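Local coordinates for protein D-aminoacid aminotransferase-like PLP-dependent enzyme (Haemophilus somnus, PDB 3CEB) that probably acts as a pyridoxal-phosphate-dependent lyase on 4-amino-4-deoxychorismate, with a fold like that of D-amino acid aminotransferases, at residues 19-24 against 45-50; 66-71 against 75-80; 96-101 against 108-113. One frame throughout, in Å; residues are numbered along the deposited sequence.

Contact 1: 19-24 against 45-50; sequences KNISYH and DLAKII. With SO4 (sulfate ion), chain C.
The opening turns of two helices, 21-35 and 46-51, meet here, with I21 laid against A47 and H24 against L46. I21 reaches across with its CG1 branch, which lies 3.8 Å from A47 CA and 3.9 Å from A47 CB, so this methylene rests on the small alanine surface where the second helix can come close. CG1 is swung to the side opposite the backbone N of I21 (chi1 -156°), which carries the longer branch toward the second helix. One turn after I21, H24 meets L46, whose CD1 methyl sits 3.9 Å from the carbonyl O of H24 and 4.2 Å from H24 CB, touching the backbone more than the imidazole. That ring turns away toward strand 7-14, where ND1 is hydrogen-bonded to E9. The arrangement belongs to the amino-transferase class IV fold, whose antiparallel sheet is here covered by both helices; I21 and H24 also rest on I11 of that sheet. D45, at the N-cap of helix 46-51, takes the K48 N-H on OD1 at 3.2 Å with a fairly straight angle of 160°, the donor standing well above the carboxylate plane. The helices are also tied to each other next door, where L46 N donates to Q25 OE1. N20 holds the N-cap position of helix 21-35, but its side chain makes no capping bond. Beside that end lies a sulfate, probably from the crystallisation liquor: S22 OG donates to its O3 at 2.8 Å, and S22 N adds a weak bond to the same oxygen. The partial positive charge of a helix start would probably favour an anion there.

Contact 2: 66-71 against 75-80; sequences CRIDYN and YVLQCF
L77 pushes its CD1 methyl into the hollow between C66 and I68 on the neighbouring strand, 3.9 Å from C66 CB and equally far from I68 CG1. With CG opposite its own backbone N (chi1 168°), the leucine leans toward that strand. I68 offers its other branch to Y75: CG2 lies 3.8 Å from Y75 CB, leaving the methyl oblique to the tyrosine ring. The bumps thus interlock along one face, and Y70 and Y75 close the row by touching CB to CB, while their rings part to meet Y28 and F44 respectively, each edge to face. At the far end the sulfurs of C66 and C79 come within 4.1 Å without being bonded to each other. These residues belong to a beta hairpin, strands 63-70 and 75-82, whose antiparallel pairs run from C66 with C79 to Y70 with Y75. R67 with Q78 and D69 with V76 are the hydrogen-bonded pairs; of their four bonds R67 N to Q78 O is the straightest, at 173°. On the face carrying R67, D69, V76 and Q78 the relief is polar. R67, extended from CG to NE, runs beside D69 on the same face and forms a salt bridge with it: NE meets OD1 at 2.6 Å and NH2 meets OD2, both oxygens lying close to the guanidinium plane, which fixes the carboxylate's turn. A water fills the hollow between D69 and Q78, hydrogen-bonded to D69 OD1 and, at 2.6 Å, to Q78 OE1. Beyond the hairpin R67 also makes a cation-pi contact with F8.

Contact 3: 96-101 against 108-113; sequences DHIDYS and TLLNNL. With SO4 (sulfate ion), chain E; SO4 (sulfate ion), chain F.
The ring of Y100 lies across the end of L110, whose CD1 methyl stands over the middle of one face, 3.5 Å from the ring centroid and only 8° off the normal, a CH-pi contact with the two side chains at about a right angle. The first torsion of Y100 (chi1 -158°) sends the ring back over helix 108-114 from the loop that follows strand 90-94. L110 uses its other methyl on I98: its CD2 is 3.9 Å from I98 CD1, again with the side chains roughly perpendicular. I98, extended in both torsions, reaches out to the helix, so that its CG1 lies obliquely against L109 CD2 at 3.7 Å and its CD1 comes to 4.0 Å from L113 CD1. One isoleucine therefore meets three leucines. On the far side of the loop D99 points away from the helix, and its OD1 accepts from S101 N, an Asx turn, and also from S101 OG, two residues before K103, the lysine carrying the cofactor. Two sulfates, probably from the crystallisation liquor, bind at the margins, one at D96 N and H97 N, the other at N111 ND2. The side chains that meet are apolar, apart from the tyrosine's hydroxyl end; the contact thus depends mainly on apolar packing and the CH-pi contact, while bonds of Y100 OH to F104 O and R107 NH1 probably help fix the ring.

Contacts 1 and 2 touch, with centres 12 Å apart: helix 46-51 lies on the hairpin, I49 CD1 reaching to 3.7 Å from Y75 CZ, L46 CD2 to 3.9 Å from I68 CD1, and I50 CD1 to 4.1 Å from L77 CD1. L46 of contact 1 and I68 of contact 2 thus meet directly. Contact 3 stands apart, its centre 27 Å from that of contact 1, on the opposite side of the chain's centre, and 22 Å from that of contact 2, whose nearest atoms are about 7 Å away. It is the contact closest in sequence to the cofactor: K103, modified by pyridoxal phosphate, falls between residues 96-101 and 108-113.

Contact 1: 19-24 against 45-50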
loop_
_atom_site.group_PDB
_atom_site.type_symbol
_atom_site.label_atom_id
_atom_site.label_comp_id
_atom_site.label_asym_id
_atom_site.label_seq_id
_atom_site.Cartn_x
_atom_site.Cartn_y
_atom_site.Cartn_z
ATOM N N LYS A 19 4.619 -8.968 9.084
ATOM C CA LYS A 19 5.311 -9.048 7.795
ATOM C C LYS A 19 5.935 -7.751 7.305
ATOM O O LYS A 19 5.342 -6.678 7.432
ATOM C CB LYS A 19 4.320 -9.509 6.737
ATOM C CG LYS A 19 3.777 -10.899 6.977
ATOM C CD LYS A 19 4.908 -11.906 7.059
ATOM C CE LYS A 19 4.448 -13.213 6.500
ATOM N NZ LYS A 19 5.488 -14.283 6.532
ATOM N N ASN A 20 7.117 -7.880 6.691
ATOM C CA ASN A 20 7.787 -6.761 6.006
ATOM C C ASN A 20 7.973 -5.574 6.906
ATOM O O ASN A 20 7.930 -4.430 6.483
ATOM C CB ASN A 20 6.995 -6.368 4.771
ATOM C CG ASN A 20 6.941 -7.489 3.736
ATOM O OD1 ASN A 20 7.855 -8.324 3.640
ATOM N ND2 ASN A 20 5.885 -7.496 2.937
ATOM N N ILE A 21 8.217 -5.864 8.172
ATOM C CA ILE A 21 8.274 -4.828 9.189
ATOM C C ILE A 21 9.357 -3.802 8.866
ATOM O O ILE A 21 9.113 -2.613 8.980
ATOM C CB ILE A 21 8.396 -5.404 10.683
ATOM C CG1 ILE A 21 7.852 -4.370 11.645
ATOM C CG2 ILE A 21 9.839 -5.810 11.042
ATOM C CD1 ILE A 21 6.423 -4.042 11.289
ATOM N N SER A 22 10.530 -4.203 8.415
ATOM C CA SER A 22 11.534 -3.169 8.205
ATOM C C SER A 22 11.171 -2.253 7.058
ATOM O O SER A 22 11.671 -1.132 6.975
ATOM C CB SER A 22 12.904 -3.752 7.978
ATOM O OG SER A 22 12.868 -4.519 6.845
ATOM N N TYR A 23 10.299 -2.735 6.181
ATOM C CA TYR A 23 9.903 -1.931 5.007
ATOM C C TYR A 23 8.967 -0.862 5.477
ATOM O O TYR A 23 8.977 0.279 4.986
ATOM C CB TYR A 23 9.261 -2.775 3.908
ATOM C CG TYR A 23 10.266 -3.615 3.173
ATOM C CD1 TYR A 23 10.595 -4.901 3.601
ATOM C CD2 TYR A 23 10.919 -3.121 2.070
ATOM C CE1 TYR A 23 11.533 -5.676 2.903
ATOM C CE2 TYR A 23 11.848 -3.883 1.393
ATOM C CZ TYR A 23 12.158 -5.150 1.823
ATOM O OH TYR A 23 13.107 -5.879 1.117
ATOM N N HIS A 24 8.203 -1.224 6.490
ATOM C CA HIS A 24 7.258 -0.307 7.042
ATOM C C HIS A 24 8.014 0.741 7.825
ATOM O O HIS A 24 7.715 1.931 7.756
ATOM C CB HIS A 24 6.244 -1.040 7.912
ATOM C CG HIS A 24 5.205 -1.799 7.141
ATOM N ND1 HIS A 24 4.141 -1.180 6.517
ATOM C CD2 HIS A 24 5.035 -3.134 6.941
ATOM C CE1 HIS A 24 3.382 -2.097 5.941
ATOM N NE2 HIS A 24 3.907 -3.291 6.169
ATOM N N ASP A 45 9.533 2.753 17.243
ATOM C CA ASP A 45 10.039 1.493 16.681
ATOM C C ASP A 45 8.801 0.629 16.429
ATOM O O ASP A 45 8.224 0.039 17.341
ATOM C CB ASP A 45 11.029 0.867 17.650
ATOM C CG ASP A 45 11.572 -0.466 17.187
ATOM O OD1 ASP A 45 10.963 -1.165 16.330
ATOM O OD2 ASP A 45 12.623 -0.825 17.743
ATOM N N LEU A 46 8.354 0.622 15.182
ATOM C CA LEU A 46 7.148 -0.089 14.805
ATOM C C LEU A 46 7.214 -1.584 15.151
ATOM O O LEU A 46 6.228 -2.173 15.520
ATOM C CB LEU A 46 6.883 0.078 13.303
ATOM C CG LEU A 46 6.673 1.492 12.730
ATOM C CD1 LEU A 46 6.158 1.432 11.262
ATOM C CD2 LEU A 46 5.728 2.299 13.627
ATOM N N ALA A 47 8.370 -2.209 15.030
ATOM C CA ALA A 47 8.466 -3.634 15.359
ATOM C C ALA A 47 8.159 -3.816 16.833
ATOM O O ALA A 47 7.428 -4.721 17.213
ATOM C CB ALA A 47 9.852 -4.204 15.027
ATOM N N LYS A 48 8.706 -2.945 17.671
ATOM C CA LYS A 48 8.487 -3.056 19.129
ATOM C C LYS A 48 7.016 -2.846 19.536
ATOM O O LYS A 48 6.532 -3.514 20.430
ATOM C CB LYS A 48 9.342 -2.092 19.900
ATOM C CG LYS A 48 10.813 -2.396 19.850
ATOM C CD LYS A 48 11.606 -1.696 20.990
ATOM C CE LYS A 48 13.131 -1.846 20.792
ATOM N NZ LYS A 48 13.855 -1.250 21.936
ATOM N N ILE A 49 6.328 -1.937 18.851
ATOM C CA ILE A 49 4.943 -1.640 19.135
ATOM C C ILE A 49 4.090 -2.874 18.912
ATOM O O ILE A 49 3.224 -3.212 19.701
ATOM C CB ILE A 49 4.404 -0.487 18.254
ATOM C CG1 ILE A 49 5.036 0.819 18.706
ATOM C CG2 ILE A 49 2.860 -0.359 18.421
ATOM C CD1 ILE A 49 4.747 2.030 17.796
ATOM N N ILE A 50 4.379 -3.564 17.829
ATOM C CA ILE A 50 3.604 -4.732 17.445
ATOM C C ILE A 50 3.923 -5.902 18.368
ATOM O O ILE A 50 3.042 -6.509 18.965
ATOM C CB ILE A 50 3.945 -5.143 15.991
ATOM C CG1 ILE A 50 3.491 -4.040 15.027
ATOM C CG2 ILE A 50 3.323 -6.488 15.624
ATOM C CD1 ILE A 50 2.058 -3.711 15.174
HETATM S S SO4 C . 11.476 -7.690 7.600
HETATM O O1 SO4 C . 12.863 -8.187 7.642
HETATM O O2 SO4 C . 10.518 -8.818 7.499
HETATM O O3 SO4 C . 11.308 -6.758 6.476
HETATM O O4 SO4 C . 11.215 -6.964 8.849
#

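Contact 2: 66-71 against 75-80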
loop_
_atom_site.group_PDB
_atom_site.type_symbol
_atom_site.label_atom_id
_atom_site.label_comp_id
_atom_site.label_asym_id
_atom_site.label_seq_id
_atom_site.Cartn_x
_atom_site.Cartn_y
_atom_site.Cartn_z
ATOM N N CYS A 66 -3.115 -4.753 11.142
ATOM C CA CYS A 66 -2.742 -3.754 12.143
ATOM C C CYS A 66 -2.486 -2.436 11.466
ATOM O O CYS A 66 -1.671 -2.342 10.557
ATOM C CB CYS A 66 -1.462 -4.124 12.884
ATOM S SG CYS A 66 -1.533 -5.637 13.820
ATOM N N ARG A 67 -3.195 -1.428 11.925
ATOM C CA ARG A 67 -3.052 -0.115 11.396
ATOM C C ARG A 67 -2.462 0.792 12.455
ATOM O O ARG A 67 -2.979 0.861 13.593
ATOM C CB ARG A 67 -4.421 0.392 11.025
ATOM C CG ARG A 67 -4.383 1.685 10.266
ATOM C CD ARG A 67 -5.806 2.185 10.030
ATOM N NE ARG A 67 -5.818 3.611 9.729
ATOM C CZ ARG A 67 -6.301 4.109 8.605
ATOM N NH1 ARG A 67 -6.823 3.297 7.699
ATOM N NH2 ARG A 67 -6.314 5.408 8.400
ATOM N N ILE A 68 -1.375 1.478 12.093
ATOM C CA ILE A 68 -0.798 2.444 12.973
ATOM C C ILE A 68 -0.942 3.821 12.354
ATOM O O ILE A 68 -0.291 4.118 11.361
ATOM C CB ILE A 68 0.679 2.186 13.256
ATOM C CG1 ILE A 68 0.879 0.811 13.916
ATOM C CG2 ILE A 68 1.216 3.306 14.182
ATOM C CD1 ILE A 68 2.370 0.396 14.115
ATOM N N ASP A 69 -1.819 4.650 12.923
ATOM C CA ASP A 69 -1.927 6.015 12.480
ATOM C C ASP A 69 -0.941 6.829 13.324
ATOM O O ASP A 69 -0.825 6.600 14.525
ATOM C CB ASP A 69 -3.335 6.553 12.681
ATOM C CG ASP A 69 -4.340 6.004 11.684
ATOM O OD1 ASP A 69 -4.770 4.834 11.799
ATOM O OD2 ASP A 69 -4.746 6.788 10.795
ATOM N N TYR A 70 -0.218 7.771 12.734
ATOM C CA TYR A 70 0.728 8.557 13.518
ATOM C C TYR A 70 0.817 10.018 13.115
ATOM O O TYR A 70 0.315 10.413 12.053
ATOM C CB TYR A 70 2.118 7.947 13.435
ATOM C CG TYR A 70 2.639 7.863 12.029
ATOM C CD1 TYR A 70 2.259 6.852 11.190
ATOM C CD2 TYR A 70 3.518 8.806 11.550
ATOM C CE1 TYR A 70 2.752 6.778 9.866
ATOM C CE2 TYR A 70 4.027 8.751 10.233
ATOM C CZ TYR A 70 3.652 7.750 9.398
ATOM O OH TYR A 70 4.172 7.718 8.110
ATOM N N ASN A 71 1.418 10.802 14.013
ATOM C CA ASN A 71 1.860 12.136 13.691
ATOM C C ASN A 71 3.281 12.292 14.132
ATOM O O ASN A 71 4.003 11.298 14.245
ATOM C CB ASN A 71 1.007 13.229 14.283
ATOM C CG ASN A 71 0.735 13.058 15.726
ATOM O OD1 ASN A 71 1.601 12.762 16.520
ATOM N ND2 ASN A 71 -0.494 13.261 16.077
ATOM N N TYR A 75 0.994 7.937 18.273
ATOM C CA TYR A 75 0.490 6.953 17.330
ATOM C C TYR A 75 -0.722 6.296 17.981
ATOM O O TYR A 75 -0.945 6.436 19.182
ATOM C CB TYR A 75 1.565 5.910 16.981
ATOM C CG TYR A 75 1.856 4.972 18.123
ATOM C CD1 TYR A 75 1.087 3.834 18.316
ATOM C CD2 TYR A 75 2.862 5.257 19.050
ATOM C CE1 TYR A 75 1.326 2.951 19.391
ATOM C CE2 TYR A 75 3.088 4.415 20.165
ATOM C CZ TYR A 75 2.325 3.240 20.322
ATOM O OH TYR A 75 2.555 2.383 21.387
ATOM N N VAL A 76 -1.514 5.641 17.162
ATOM C CA VAL A 76 -2.609 4.806 17.601
ATOM C C VAL A 76 -2.506 3.499 16.808
ATOM O O VAL A 76 -2.323 3.472 15.562
ATOM C CB VAL A 76 -3.992 5.485 17.367
ATOM C CG1 VAL A 76 -5.113 4.517 17.605
ATOM C CG2 VAL A 76 -4.181 6.688 18.302
ATOM N N LEU A 77 -2.578 2.404 17.548
ATOM C CA LEU A 77 -2.603 1.072 16.951
ATOM C C LEU A 77 -3.989 0.570 17.075
ATOM O O LEU A 77 -4.606 0.734 18.089
ATOM C CB LEU A 77 -1.698 0.104 17.684
ATOM C CG LEU A 77 -1.858 -1.372 17.322
ATOM C CD1 LEU A 77 -1.399 -1.699 15.879
ATOM C CD2 LEU A 77 -1.062 -2.168 18.317
ATOM N N GLN A 78 -4.443 -0.037 16.001
ATOM C CA GLN A 78 -5.752 -0.655 15.877
ATOM C C GLN A 78 -5.632 -1.987 15.142
ATOM O O GLN A 78 -4.984 -2.073 14.116
ATOM C CB GLN A 78 -6.651 0.216 15.052
ATOM C CG GLN A 78 -7.276 1.347 15.799
ATOM C CD GLN A 78 -8.173 2.137 14.900
ATOM O OE1 GLN A 78 -7.698 2.843 14.015
ATOM N NE2 GLN A 78 -9.471 2.005 15.095
ATOM N N CYS A 79 -6.284 -3.023 15.644
ATOM C CA CYS A 79 -6.138 -4.321 15.015
ATOM C C CYS A 79 -7.452 -4.869 14.657
ATOM O O CYS A 79 -8.355 -4.786 15.448
ATOM C CB CYS A 79 -5.477 -5.269 15.994
ATOM S SG CYS A 79 -4.075 -4.503 16.840
ATOM N N PHE A 80 -7.562 -5.419 13.466
ATOM C CA PHE A 80 -8.831 -6.041 13.028
ATOM C C PHE A 80 -8.576 -7.427 12.454
ATOM O O PHE A 80 -7.517 -7.675 11.888
ATOM C CB PHE A 80 -9.491 -5.245 11.897
ATOM C CG PHE A 80 -9.604 -3.794 12.151
ATOM C CD1 PHE A 80 -8.520 -2.970 11.969
ATOM C CD2 PHE A 80 -10.815 -3.243 12.538
ATOM C CE1 PHE A 80 -8.621 -1.620 12.197
ATOM C CE2 PHE A 80 -10.932 -1.889 12.767
ATOM C CZ PHE A 80 -9.848 -1.076 12.601
HETATM O O HOH W 1 -5.130 3.228 13.877
#

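Contact 3: 96-101 against 108-113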
loop_
_atom_site.group_PDB
_atom_site.type_symbol
_atom_site.label_atom_id
_atom_site.label_comp_id
_atom_site.label_asym_id
_atom_site.label_seq_id
_atom_site.Cartn_x
_atom_site.Cartn_y
_atom_site.Cartn_z
ATOM N N ASP A 96 -5.484 13.424 -13.379
ATOM C CA ASP A 96 -4.161 14.015 -13.618
ATOM C C ASP A 96 -3.593 14.818 -12.455
ATOM O O ASP A 96 -2.438 15.227 -12.478
ATOM C CB ASP A 96 -4.228 14.957 -14.813
ATOM C CG ASP A 96 -4.349 14.231 -16.116
ATOM O OD1 ASP A 96 -4.114 13.015 -16.152
ATOM O OD2 ASP A 96 -4.639 14.892 -17.135
ATOM N N HIS A 97 -4.420 15.086 -11.464
ATOM C CA HIS A 97 -3.971 15.893 -10.345
ATOM C C HIS A 97 -4.325 15.233 -9.066
ATOM O O HIS A 97 -5.410 15.471 -8.538
ATOM C CB HIS A 97 -4.626 17.261 -10.374
ATOM C CG HIS A 97 -4.199 18.091 -11.536
ATOM N ND1 HIS A 97 -2.876 18.182 -11.925
ATOM C CD2 HIS A 97 -4.912 18.864 -12.394
ATOM C CE1 HIS A 97 -2.796 18.974 -12.983
ATOM N NE2 HIS A 97 -4.013 19.407 -13.280
ATOM N N ILE A 98 -3.414 14.390 -8.602
ATOM C CA ILE A 98 -3.572 13.650 -7.374
ATOM C C ILE A 98 -2.185 13.379 -6.821
ATOM O O ILE A 98 -1.331 12.911 -7.551
ATOM C CB ILE A 98 -4.351 12.332 -7.612
ATOM C CG1 ILE A 98 -4.344 11.458 -6.348
ATOM C CG2 ILE A 98 -3.753 11.558 -8.758
ATOM C CD1 ILE A 98 -5.227 10.211 -6.419
ATOM N N ASP A 99 -1.938 13.751 -5.566
ATOM C CA ASP A 99 -0.676 13.443 -4.898
ATOM C C ASP A 99 -1.012 12.517 -3.772
ATOM O O ASP A 99 -1.711 12.887 -2.842
ATOM C CB ASP A 99 0.019 14.697 -4.338
ATOM C CG ASP A 99 1.234 14.371 -3.316
ATOM O OD1 ASP A 99 1.633 13.241 -3.022
ATOM O OD2 ASP A 99 1.821 15.312 -2.763
ATOM N N TYR A 100 -0.531 11.297 -3.873
ATOM C CA TYR A 100 -0.633 10.358 -2.782
ATOM C C TYR A 100 0.765 9.720 -2.599
ATOM O O TYR A 100 0.909 8.501 -2.527
ATOM C CB TYR A 100 -1.726 9.302 -3.029
ATOM C CG TYR A 100 -2.215 8.657 -1.726
ATOM C CD1 TYR A 100 -3.046 9.351 -0.833
ATOM C CD2 TYR A 100 -1.837 7.378 -1.384
ATOM C CE1 TYR A 100 -3.462 8.797 0.363
ATOM C CE2 TYR A 100 -2.281 6.777 -0.163
ATOM C CZ TYR A 100 -3.075 7.503 0.696
ATOM O OH TYR A 100 -3.477 6.908 1.856
ATOM N N SER A 101 1.786 10.566 -2.546
ATOM C CA SER A 101 3.162 10.069 -2.478
ATOM C C SER A 101 3.560 9.597 -1.075
ATOM O O SER A 101 4.620 8.992 -0.875
ATOM C CB SER A 101 4.135 11.093 -2.990
ATOM O OG SER A 101 4.170 12.193 -2.135
ATOM N N THR A 108 -9.983 11.079 0.980
ATOM C CA THR A 108 -11.199 11.546 0.323
ATOM C C THR A 108 -11.139 11.357 -1.200
ATOM O O THR A 108 -12.024 10.719 -1.762
ATOM C CB THR A 108 -11.471 13.009 0.634
ATOM O OG1 THR A 108 -11.554 13.159 2.046
ATOM C CG2 THR A 108 -12.761 13.507 -0.027
ATOM N N LEU A 109 -10.099 11.868 -1.868
ATOM C CA LEU A 109 -10.041 11.754 -3.334
ATOM C C LEU A 109 -10.007 10.297 -3.757
ATOM O O LEU A 109 -10.796 9.873 -4.547
ATOM C CB LEU A 109 -8.836 12.484 -3.912
ATOM C CG LEU A 109 -8.661 12.586 -5.428
ATOM C CD1 LEU A 109 -9.904 13.188 -6.129
ATOM C CD2 LEU A 109 -7.398 13.423 -5.718
ATOM N N LEU A 110 -9.082 9.534 -3.234
ATOM C CA LEU A 110 -9.044 8.126 -3.548
ATOM C C LEU A 110 -10.410 7.489 -3.385
ATOM O O LEU A 110 -10.819 6.692 -4.204
ATOM C CB LEU A 110 -8.075 7.393 -2.643
ATOM C CG LEU A 110 -6.603 7.660 -2.913
ATOM C CD1 LEU A 110 -5.769 7.075 -1.800
ATOM C CD2 LEU A 110 -6.258 7.082 -4.306
ATOM N N ASN A 111 -11.145 7.853 -2.355
ATOM C CA ASN A 111 -12.407 7.177 -2.116
ATOM C C ASN A 111 -13.433 7.587 -3.147
ATOM O O ASN A 111 -14.268 6.768 -3.580
ATOM C CB ASN A 111 -12.907 7.418 -0.690
ATOM C CG ASN A 111 -12.077 6.664 0.338
ATOM O OD1 ASN A 111 -11.485 5.641 0.026
ATOM N ND2 ASN A 111 -12.031 7.157 1.541
ATOM N N ASN A 112 -13.377 8.859 -3.543
ATOM C CA ASN A 112 -14.244 9.367 -4.608
ATOM C C ASN A 112 -13.925 8.765 -5.974
ATOM O O ASN A 112 -14.811 8.576 -6.777
ATOM C CB ASN A 112 -14.209 10.876 -4.672
ATOM C CG ASN A 112 -14.942 11.494 -3.517
ATOM O OD1 ASN A 112 -15.942 10.926 -3.037
ATOM N ND2 ASN A 112 -14.466 12.661 -3.045
ATOM N N LEU A 113 -12.658 8.472 -6.232
ATOM C CA LEU A 113 -12.262 7.826 -7.471
ATOM C C LEU A 113 -12.801 6.405 -7.463
ATOM O O LEU A 113 -13.369 5.955 -8.426
ATOM C CB LEU A 113 -10.743 7.825 -7.652
ATOM C CG LEU A 113 -10.214 9.250 -7.890
ATOM C CD1 LEU A 113 -8.716 9.266 -8.119
ATOM C CD2 LEU A 113 -10.987 9.908 -9.042
HETATM S S SO4 E . -8.007 15.869 -13.188
HETATM O O1 SO4 E . -7.331 15.511 -11.941
HETATM O O2 SO4 E . -7.759 14.879 -14.246
HETATM O O3 SO4 E . -7.438 17.172 -13.592
HETATM O O4 SO4 E . -9.452 15.899 -12.941
HETATM S S SO4 F . -10.791 5.645 4.850
HETATM O O1 SO4 F . -9.533 5.233 5.511
HETATM O O2 SO4 F . -10.631 5.193 3.426
HETATM O O3 SO4 F . -11.936 5.075 5.550
HETATM O O4 SO4 F . -11.081 7.081 4.869
#